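Local atomic coordinates of uncharacterized protein MJ1062 (Methanocaldococcus jannaschii, PDB entry 3EO4), a protein that is of unknown function but is crystallised here as its GNAT-type domain, which probably transfers acyl groups. Residues D64-L69 with I75-S80; S84-D89 with L116-N121; I93-G98 with R109-L114. One frame throughout, in Å; residues are numbered along the deposited sequence.

In the fold
All three contacts lie within one GNAT-type acetyltransferase domain. Contact 1, the first along the chain, is the hairpin of strands 63-71 and 74-84 in the five-stranded antiparallel sheet. Contact 3 sets the next strand, 92-97, against helix 107-121. Its centre is about 10 Å from that of contact 1, because strands 74-84 and 92-97 are sheet neighbours. Contact 2, centred about 14 Å from contact 3 and about 20 Å from contact 1, uses the last turns of the same helix and the loop joining those two strands, so both segments of contact 3 fall between its own. Helix 107-121 thus packs against hairpin and strand 92-97 and meets the loop, whose Leu86 lines the polyether pocket.

Contact 1: residues D64-L69 with I75-S80; sequences DWIILL and IRKVGS
Ile67 and Val78 meet in the antiparallel hairpin of strands 63-71 and 74-84, central in the GNAT sheet. A beta bulge interrupts the ladder: Val78 and Gly79 together lie opposite Ile67, before Leu68 pairs with Lys77. Ile67 bonds to both bulge residues, its N donating to Gly79 O at 2.9 Å and its O receiving Val78 N. The first donor stands well above the carbonyl plane of Gly79, whereas the second comes in nearly along the C=O axis. The side chain of Ile67 follows the partner strand closely. Its CB sits 3.7 Å from Gly79 O. CG2 touches Val78 CG2 at 3.8 Å. The first torsion (chi1 -54°) puts CG1 beside the backbone N, from where CG1 and CD1 follow the Gly79-Ser80 backbone, CD1 ending 3.6 Å from Ser80 N. Shortening this side chain to an alanine would probably leave the Gly79-Ser80 backbone without the cover of CG1 and CD1, and Val78 CG2 without its closest apolar contact across the strands. Farther along, Leu69 and Arg76 exchange backbone hydrogen bonds and their side chains run alongside each other. Leu69 CD2 lies over one face of the Arg76 guanidinium, towards its rim. The charge itself is paired with Glu99, and Trp49 of the second subunit makes a cation-pi contact with the same arginine. At the opposite end Ser80 adds a side-chain bond to the ladder: with OG anti to its own N (chi1 -176°), the hydroxyl donates to Trp65 O at 2.7 Å. The same OG accepts a hydrogen bond from a water, 2.7 Å away, which also donates to Asp64 OD1 at 2.8 Å.

Contact 2: residues S84-D89 with L116-N121; sequences SQLNTD and LKWLKN
Leu86 is the residue of 84-89 that reaches helix 107-121, and it does so with one methyl, CD2, which touches both Trp118 and Leu119. Taking the helix in order, Trp118 comes first. Its CG is anti to the backbone N (chi1 174°), and the indole swings round so that its six-membered ring approaches the loop, CZ3 ending 4.4 Å from Leu86 CD2. This is a light touch at the border of the contact. The indole is also engaged from the sheet, where Trp65 meets it edge-to-face and Val63 touches both it and Leu86. Next, Leu119 makes the closer approach: its CD2 lies 3.7 Å from Leu86 CD2, methyl against methyl, with the two side chains slanting across each other. Leu119 is buried, touching Ile93, Ala127 and Tyr124 as well. No hydrogen bond joins the segments; Leu86 is placed by the turn it belongs to and by bonds to Asn61 and Tyr124. The turn, a type I beta turn, runs from Gln85 to Thr88. Gln85 O receives Thr88 N at 3.1 Å and Thr88 OG1 at 2.9 Å, the hydroxyl lying in the carbonyl plane. Leu86 shares a backbone hydrogen bond with Asn61, and its O accepts from Tyr124 OH. A bound polyether, probably from the crystallisation liquor, lies about 4 Å from the Leu86 side chain and also contacts Asn87, Thr88 and Tyr124. The whole is a type I turn in the loop joining two antiparallel strands of a GNAT fold, packed on the end of the following helix beside the pocket that holds the polyether.

Contact 3: residues I93-G98 with R109-L114; sequences IGILIG and RHSVSL
Ile95 and Val112 make the centre of this contact, where strand 92-97 passes beneath helix 107-121. Val112 CG2 sits 3.9 Å from Ile95 CB and 4.0 Å from Ile95 CD1, so one methyl covers the isoleucine from its root to its tip. The other branch, CG1, leans towards Ile93 and comes within 4.1 Å of Ile93 CG2. Val112 thereby straddles two residues, one before and one after Gly94, that share the face of the strand towards the helix. With CG1 anti to its backbone N (chi1 174°), Ile95 also sends CD1 to Ser111, 3.7 Å from its CB. The contact with Ser111 is made by carbon; its hydroxyl bonds back to Ile107 O, one turn earlier in the helix. Around this first shell, Leu141 and Phe142 of helix 136-144 press on both Ile95 and Val112, while Ile67 of the neighbouring hairpin touches Ile95 and Ser111. Ile93 continues the row towards Val115 and Leu119 farther up the helix. The strand is held in place by backbone bonds, Gly94 to Asn82 and Leu96 to Ser80 on one side, and Ile93 to His128 of strand 126-132. The axes of the short strand and helix segments are 9.3 Å apart at closest approach and run at 150°, close to antiparallel, consistent with the strand conventionally counted fourth in GNAT domains and its following helix, whose connecting loop in relatives receives the pyrophosphate of acetyl-CoA. No hydrogen bond or charge links the two segments, so this interface itself rests on apolar packing, and probably on hydrophobic burial and fit.

Contact 1: residues D64-L69 with I75-S80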
loop_
_atom_site.group_PDB
_atom_site.type_symbol
_atom_site.label_atom_id
_atom_site.label_comp_id
_atom_site.label_asym_id
_atom_site.label_seq_id
_atom_site.Cartn_x
_atom_site.Cartn_y
_atom_site.Cartn_z
ATOM N N ASP A 64 -16.840 -6.204 -1.193
ATOM C CA ASP A 64 -15.383 -6.229 -1.275
ATOM C C ASP A 64 -14.801 -6.986 -0.099
ATOM O O ASP A 64 -15.252 -6.832 1.044
ATOM C CB ASP A 64 -14.825 -4.808 -1.262
ATOM C CG ASP A 64 -15.230 -4.021 -2.478
ATOM O OD1 ASP A 64 -14.413 -3.935 -3.424
ATOM O OD2 ASP A 64 -16.365 -3.489 -2.483
ATOM N N TRP A 65 -13.809 -7.818 -0.377
ATOM C CA TRP A 65 -13.117 -8.562 0.680
ATOM C C TRP A 65 -11.638 -8.190 0.671
ATOM O O TRP A 65 -11.083 -7.794 -0.352
ATOM C CB TRP A 65 -13.213 -10.075 0.472
ATOM C CG TRP A 65 -14.553 -10.749 0.561
ATOM C CD1 TRP A 65 -15.074 -11.397 1.662
ATOM C CD2 TRP A 65 -15.507 -10.957 -0.507
ATOM N NE1 TRP A 65 -16.296 -11.955 1.352
ATOM C CE2 TRP A 65 -16.583 -11.709 0.032
ATOM C CE3 TRP A 65 -15.565 -10.563 -1.853
ATOM C CZ2 TRP A 65 -17.716 -12.070 -0.729
ATOM C CZ3 TRP A 65 -16.693 -10.931 -2.619
ATOM C CH2 TRP A 65 -17.751 -11.674 -2.052
ATOM N N ILE A 66 -11.014 -8.313 1.833
ATOM C CA ILE A 66 -9.581 -8.358 1.958
ATOM C C ILE A 66 -9.189 -9.835 1.923
ATOM O O ILE A 66 -9.843 -10.680 2.553
ATOM C CB ILE A 66 -9.132 -7.778 3.339
ATOM C CG1 ILE A 66 -9.668 -6.353 3.524
ATOM C CG2 ILE A 66 -7.633 -7.782 3.473
ATOM C CD1 ILE A 66 -9.187 -5.381 2.426
ATOM N N ILE A 67 -8.101 -10.123 1.220
ATOM C CA ILE A 67 -7.522 -11.463 1.156
ATOM C C ILE A 67 -6.446 -11.598 2.238
ATOM O O ILE A 67 -5.506 -10.819 2.285
ATOM C CB ILE A 67 -6.879 -11.712 -0.220
ATOM C CG1 ILE A 67 -7.891 -11.433 -1.352
ATOM C CG2 ILE A 67 -6.266 -13.114 -0.270
ATOM C CD1 ILE A 67 -7.260 -11.331 -2.736
ATOM N N LEU A 68 -6.601 -12.585 3.104
ATOM C CA LEU A 68 -5.671 -12.808 4.174
ATOM C C LEU A 68 -4.856 -14.041 3.865
ATOM O O LEU A 68 -5.400 -15.039 3.431
ATOM C CB LEU A 68 -6.452 -13.044 5.449
ATOM C CG LEU A 68 -6.906 -11.886 6.350
ATOM C CD1 LEU A 68 -7.017 -10.535 5.684
ATOM C CD2 LEU A 68 -8.184 -12.267 7.124
ATOM N N LEU A 69 -3.549 -13.977 4.075
ATOM C CA LEU A 69 -2.703 -15.138 3.885
ATOM C C LEU A 69 -2.223 -15.563 5.265
ATOM O O LEU A 69 -1.679 -14.754 6.010
ATOM C CB LEU A 69 -1.521 -14.847 2.940
ATOM C CG LEU A 69 -0.415 -15.921 2.901
ATOM C CD1 LEU A 69 -0.878 -17.268 2.314
ATOM C CD2 LEU A 69 0.817 -15.459 2.177
ATOM N N ILE A 75 -1.522 -14.564 10.291
ATOM C CA ILE A 75 -2.226 -14.027 9.132
ATOM C C ILE A 75 -1.803 -12.585 8.780
ATOM O O ILE A 75 -1.505 -11.800 9.672
ATOM C CB ILE A 75 -3.786 -14.171 9.255
ATOM C CG1 ILE A 75 -4.452 -12.851 9.634
ATOM C CG2 ILE A 75 -4.222 -15.259 10.250
ATOM C CD1 ILE A 75 -4.931 -12.163 8.437
ATOM N N ARG A 76 -1.805 -12.249 7.486
ATOM C CA ARG A 76 -1.509 -10.901 7.007
ATOM C C ARG A 76 -2.378 -10.547 5.796
ATOM O O ARG A 76 -2.878 -11.442 5.120
ATOM C CB ARG A 76 -0.014 -10.766 6.671
ATOM C CG ARG A 76 0.390 -11.187 5.236
ATOM C CD ARG A 76 1.902 -11.015 5.064
ATOM N NE ARG A 76 2.422 -11.445 3.768
ATOM C CZ ARG A 76 3.024 -12.621 3.581
ATOM N NH1 ARG A 76 3.149 -13.471 4.592
ATOM N NH2 ARG A 76 3.520 -12.948 2.394
ATOM N N LYS A 77 -2.549 -9.245 5.529
ATOM C CA LYS A 77 -3.342 -8.735 4.382
ATOM C C LYS A 77 -2.528 -8.631 3.104
ATOM O O LYS A 77 -1.506 -7.936 3.070
ATOM C CB LYS A 77 -3.882 -7.345 4.700
ATOM C CG LYS A 77 -5.141 -7.323 5.554
ATOM C CD LYS A 77 -4.929 -6.948 6.991
ATOM C CE LYS A 77 -4.221 -5.598 7.180
ATOM N NZ LYS A 77 -5.018 -4.531 6.569
ATOM N N VAL A 78 -2.984 -9.275 2.029
ATOM C CA VAL A 78 -2.136 -9.400 0.851
ATOM C C VAL A 78 -2.798 -8.931 -0.421
ATOM O O VAL A 78 -2.114 -8.794 -1.428
ATOM C CB VAL A 78 -1.604 -10.859 0.615
ATOM C CG1 VAL A 78 -0.739 -11.360 1.787
ATOM C CG2 VAL A 78 -2.758 -11.820 0.338
ATOM N N GLY A 79 -4.122 -8.744 -0.400
ATOM C CA GLY A 79 -4.825 -8.270 -1.590
ATOM C C GLY A 79 -6.285 -8.000 -1.327
ATOM O O GLY A 79 -6.736 -7.981 -0.167
ATOM N N SER A 80 -7.039 -7.800 -2.409
ATOM C CA SER A 80 -8.461 -7.617 -2.303
ATOM C C SER A 80 -9.184 -8.315 -3.442
ATOM O O SER A 80 -8.694 -8.330 -4.582
ATOM C CB SER A 80 -8.800 -6.144 -2.318
ATOM O OG SER A 80 -10.206 -5.986 -2.127
HETATM O O HOH W 1 -11.644 -4.366 -3.736
#

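Contact 2: residues S84-D89 with L116-N121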
loop_
_atom_site.group_PDB
_atom_site.type_symbol
_atom_site.label_atom_id
_atom_site.label_comp_id
_atom_site.label_asym_id
_atom_site.label_seq_id
_atom_site.Cartn_x
_atom_site.Cartn_y
_atom_site.Cartn_z
ATOM N N SER A 84 -19.225 -7.131 -8.142
ATOM C CA SER A 84 -20.098 -5.986 -8.304
ATOM C C SER A 84 -21.155 -6.363 -9.342
ATOM O O SER A 84 -21.095 -7.460 -9.912
ATOM C CB SER A 84 -19.272 -4.766 -8.725
ATOM O OG SER A 84 -18.556 -5.021 -9.923
ATOM N N GLN A 85 -22.121 -5.479 -9.568
ATOM C CA GLN A 85 -23.258 -5.756 -10.445
ATOM C C GLN A 85 -24.086 -6.954 -9.951
ATOM O O GLN A 85 -24.548 -7.760 -10.751
ATOM C CB GLN A 85 -22.788 -5.923 -11.910
ATOM C CG GLN A 85 -21.968 -4.729 -12.398
ATOM C CD GLN A 85 -21.338 -4.918 -13.766
ATOM O OE1 GLN A 85 -20.131 -4.757 -13.922
ATOM N NE2 GLN A 85 -22.158 -5.210 -14.778
ATOM N N LEU A 86 -24.266 -7.055 -8.634
ATOM C CA LEU A 86 -25.017 -8.145 -7.986
ATOM C C LEU A 86 -26.507 -8.076 -8.254
ATOM O O LEU A 86 -27.236 -9.040 -7.985
ATOM C CB LEU A 86 -24.799 -8.122 -6.459
ATOM C CG LEU A 86 -23.443 -8.636 -5.957
ATOM C CD1 LEU A 86 -23.286 -8.352 -4.448
ATOM C CD2 LEU A 86 -23.188 -10.149 -6.335
ATOM N N ASN A 87 -26.961 -6.931 -8.757
ATOM C CA ASN A 87 -28.342 -6.767 -9.175
ATOM C C ASN A 87 -28.630 -7.306 -10.569
ATOM O O ASN A 87 -29.725 -7.117 -11.083
ATOM C CB ASN A 87 -28.782 -5.300 -9.046
ATOM C CG ASN A 87 -27.911 -4.339 -9.845
ATOM O OD1 ASN A 87 -28.398 -3.307 -10.282
ATOM N ND2 ASN A 87 -26.628 -4.656 -10.023
ATOM N N THR A 88 -27.656 -7.986 -11.169
ATOM C CA THR A 88 -27.811 -8.596 -12.486
ATOM C C THR A 88 -27.581 -10.094 -12.336
ATOM O O THR A 88 -27.097 -10.565 -11.292
ATOM C CB THR A 88 -26.793 -8.012 -13.538
ATOM O OG1 THR A 88 -25.488 -8.599 -13.356
ATOM C CG2 THR A 88 -26.682 -6.498 -13.427
ATOM N N ASP A 89 -27.894 -10.851 -13.376
ATOM C CA ASP A 89 -27.688 -12.298 -13.327
ATOM C C ASP A 89 -26.243 -12.711 -13.638
ATOM O O ASP A 89 -25.969 -13.899 -13.793
ATOM C CB ASP A 89 -28.646 -12.993 -14.304
ATOM C CG ASP A 89 -28.308 -12.706 -15.755
ATOM O OD1 ASP A 89 -27.476 -11.819 -16.031
ATOM O OD2 ASP A 89 -28.880 -13.383 -16.641
ATOM N N LEU A 116 -16.642 -17.277 -6.201
ATOM C CA LEU A 116 -17.527 -18.075 -7.041
ATOM C C LEU A 116 -18.400 -19.047 -6.260
ATOM O O LEU A 116 -19.575 -19.242 -6.596
ATOM C CB LEU A 116 -16.757 -18.832 -8.142
ATOM C CG LEU A 116 -15.893 -17.978 -9.081
ATOM C CD1 LEU A 116 -15.046 -18.881 -9.948
ATOM C CD2 LEU A 116 -16.685 -16.988 -9.937
ATOM N N LYS A 117 -17.831 -19.654 -5.220
ATOM C CA LYS A 117 -18.592 -20.586 -4.398
ATOM C C LYS A 117 -19.700 -19.835 -3.643
ATOM O O LYS A 117 -20.825 -20.317 -3.536
ATOM C CB LYS A 117 -17.675 -21.343 -3.430
ATOM C CG LYS A 117 -18.282 -22.630 -2.848
ATOM C CD LYS A 117 -18.209 -23.792 -3.886
ATOM C CE LYS A 117 -19.484 -24.674 -3.907
ATOM N NZ LYS A 117 -19.668 -25.476 -2.669
ATOM N N TRP A 118 -19.377 -18.659 -3.121
ATOM C CA TRP A 118 -20.352 -17.862 -2.387
ATOM C C TRP A 118 -21.481 -17.442 -3.325
ATOM O O TRP A 118 -22.639 -17.565 -2.977
ATOM C CB TRP A 118 -19.673 -16.631 -1.801
ATOM C CG TRP A 118 -20.616 -15.652 -1.134
ATOM C CD1 TRP A 118 -21.196 -15.784 0.091
ATOM C CD2 TRP A 118 -21.076 -14.387 -1.662
ATOM N NE1 TRP A 118 -22.003 -14.694 0.359
ATOM C CE2 TRP A 118 -21.930 -13.815 -0.692
ATOM C CE3 TRP A 118 -20.874 -13.707 -2.865
ATOM C CZ2 TRP A 118 -22.561 -12.578 -0.883
ATOM C CZ3 TRP A 118 -21.490 -12.475 -3.049
ATOM C CH2 TRP A 118 -22.331 -11.925 -2.066
ATOM N N LEU A 119 -21.141 -16.961 -4.519
ATOM C CA LEU A 119 -22.152 -16.592 -5.545
ATOM C C LEU A 119 -23.104 -17.725 -5.934
ATOM O O LEU A 119 -24.334 -17.545 -5.993
ATOM C CB LEU A 119 -21.460 -16.088 -6.818
ATOM C CG LEU A 119 -20.726 -14.769 -6.721
ATOM C CD1 LEU A 119 -19.925 -14.589 -8.008
ATOM C CD2 LEU A 119 -21.745 -13.600 -6.509
ATOM N N LYS A 120 -22.504 -18.885 -6.222
ATOM C CA LYS A 120 -23.227 -20.096 -6.579
ATOM C C LYS A 120 -24.235 -20.507 -5.505
ATOM O O LYS A 120 -25.376 -20.854 -5.811
ATOM C CB LYS A 120 -22.253 -21.254 -6.817
ATOM C CG LYS A 120 -22.912 -22.487 -7.357
ATOM C CD LYS A 120 -21.891 -23.545 -7.771
ATOM C CE LYS A 120 -22.606 -24.776 -8.313
ATOM N NZ LYS A 120 -21.863 -25.330 -9.504
ATOM N N ASN A 121 -23.812 -20.445 -4.256
ATOM C CA ASN A 121 -24.607 -20.980 -3.171
ATOM C C ASN A 121 -25.881 -20.165 -2.896
ATOM O O ASN A 121 -26.863 -20.698 -2.378
ATOM C CB ASN A 121 -23.760 -21.067 -1.910
ATOM C CG ASN A 121 -22.855 -22.284 -1.899
ATOM O OD1 ASN A 121 -22.933 -23.167 -2.775
ATOM N ND2 ASN A 121 -22.002 -22.357 -0.879
#

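Contact 3: residues I93-G98 with R109-L114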
loop_
_atom_site.group_PDB
_atom_site.type_symbol
_atom_site.label_atom_id
_atom_site.label_comp_id
_atom_site.label_asym_id
_atom_site.label_seq_id
_atom_site.Cartn_x
_atom_site.Cartn_y
_atom_site.Cartn_z
ATOM N N ILE A 93 -16.409 -9.866 -11.302
ATOM C CA ILE A 93 -15.409 -10.174 -10.257
ATOM C C ILE A 93 -14.147 -9.369 -10.521
ATOM O O ILE A 93 -13.631 -9.376 -11.642
ATOM C CB ILE A 93 -14.983 -11.681 -10.267
ATOM C CG1 ILE A 93 -16.177 -12.620 -10.385
ATOM C CG2 ILE A 93 -14.036 -12.039 -9.080
ATOM C CD1 ILE A 93 -17.062 -12.540 -9.264
ATOM N N GLY A 94 -13.636 -8.719 -9.474
ATOM C CA GLY A 94 -12.340 -8.030 -9.521
ATOM C C GLY A 94 -11.363 -8.617 -8.507
ATOM O O GLY A 94 -11.771 -9.082 -7.425
ATOM N N ILE A 95 -10.076 -8.617 -8.846
ATOM C CA ILE A 95 -9.074 -9.183 -7.939
ATOM C C ILE A 95 -7.783 -8.370 -8.050
ATOM O O ILE A 95 -7.428 -7.906 -9.132
ATOM C CB ILE A 95 -8.820 -10.731 -8.230
ATOM C CG1 ILE A 95 -7.673 -11.322 -7.406
ATOM C CG2 ILE A 95 -8.485 -10.977 -9.717
ATOM C CD1 ILE A 95 -8.138 -12.074 -6.173
ATOM N N LEU A 96 -7.068 -8.244 -6.938
ATOM C CA LEU A 96 -5.816 -7.523 -6.888
ATOM C C LEU A 96 -5.004 -8.163 -5.774
ATOM O O LEU A 96 -5.500 -8.281 -4.675
ATOM C CB LEU A 96 -6.139 -6.076 -6.539
ATOM C CG LEU A 96 -5.158 -4.975 -6.181
ATOM C CD1 LEU A 96 -6.007 -3.703 -5.944
ATOM C CD2 LEU A 96 -4.348 -5.249 -4.939
ATOM N N ILE A 97 -3.801 -8.641 -6.077
ATOM C CA ILE A 97 -2.864 -9.071 -5.056
ATOM C C ILE A 97 -1.855 -7.927 -4.927
ATOM O O ILE A 97 -1.157 -7.602 -5.892
ATOM C CB ILE A 97 -2.173 -10.435 -5.412
ATOM C CG1 ILE A 97 -3.220 -11.552 -5.603
ATOM C CG2 ILE A 97 -1.068 -10.814 -4.385
ATOM C CD1 ILE A 97 -3.982 -11.931 -4.301
ATOM N N GLY A 98 -1.817 -7.316 -3.730
ATOM C CA GLY A 98 -0.924 -6.211 -3.427
ATOM C C GLY A 98 0.558 -6.529 -3.250
ATOM O O GLY A 98 1.382 -5.727 -3.651
ATOM N N ARG A 109 -6.158 -16.986 -7.707
ATOM C CA ARG A 109 -7.001 -18.065 -8.172
ATOM C C ARG A 109 -7.901 -18.601 -7.051
ATOM O O ARG A 109 -9.112 -18.686 -7.222
ATOM C CB ARG A 109 -6.115 -19.165 -8.735
ATOM C CG ARG A 109 -6.860 -20.298 -9.347
ATOM C CD ARG A 109 -5.946 -21.448 -9.696
ATOM N NE ARG A 109 -6.756 -22.472 -10.346
ATOM C CZ ARG A 109 -7.210 -23.576 -9.756
ATOM N NH1 ARG A 109 -6.901 -23.854 -8.482
ATOM N NH2 ARG A 109 -7.960 -24.420 -10.461
ATOM N N HIS A 110 -7.305 -18.965 -5.917
ATOM C CA HIS A 110 -8.056 -19.475 -4.764
ATOM C C HIS A 110 -9.037 -18.450 -4.204
ATOM O O HIS A 110 -10.105 -18.806 -3.759
ATOM C CB HIS A 110 -7.102 -19.902 -3.661
ATOM C CG HIS A 110 -6.363 -21.164 -3.971
ATOM N ND1 HIS A 110 -5.613 -21.330 -5.119
ATOM C CD2 HIS A 110 -6.248 -22.325 -3.279
ATOM C CE1 HIS A 110 -5.079 -22.538 -5.128
ATOM N NE2 HIS A 110 -5.445 -23.162 -4.022
ATOM N N SER A 111 -8.656 -17.185 -4.213
ATOM C CA SER A 111 -9.544 -16.122 -3.716
ATOM C C SER A 111 -10.767 -15.988 -4.608
ATOM O O SER A 111 -11.906 -15.927 -4.115
ATOM C CB SER A 111 -8.832 -14.766 -3.667
ATOM O OG SER A 111 -7.758 -14.781 -2.767
ATOM N N VAL A 112 -10.539 -15.947 -5.918
ATOM C CA VAL A 112 -11.652 -15.868 -6.851
ATOM C C VAL A 112 -12.569 -17.096 -6.692
ATOM O O VAL A 112 -13.785 -16.952 -6.623
ATOM C CB VAL A 112 -11.185 -15.645 -8.300
ATOM C CG1 VAL A 112 -12.347 -15.824 -9.267
ATOM C CG2 VAL A 112 -10.544 -14.244 -8.442
ATOM N N SER A 113 -11.995 -18.288 -6.577
ATOM C CA SER A 113 -12.852 -19.462 -6.435
ATOM C C SER A 113 -13.698 -19.437 -5.156
ATOM O O SER A 113 -14.856 -19.888 -5.174
ATOM C CB SER A 113 -12.073 -20.757 -6.565
ATOM O OG SER A 113 -11.411 -20.975 -5.359
ATOM N N LEU A 114 -13.146 -18.893 -4.066
ATOM C CA LEU A 114 -13.947 -18.621 -2.858
ATOM C C LEU A 114 -15.179 -17.718 -3.160
ATOM O O LEU A 114 -16.280 -17.987 -2.719
ATOM C CB LEU A 114 -13.079 -18.029 -1.730
ATOM C CG LEU A 114 -12.114 -18.951 -0.948
ATOM C CD1 LEU A 114 -11.231 -18.153 0.009
ATOM C CD2 LEU A 114 -12.872 -20.043 -0.164
#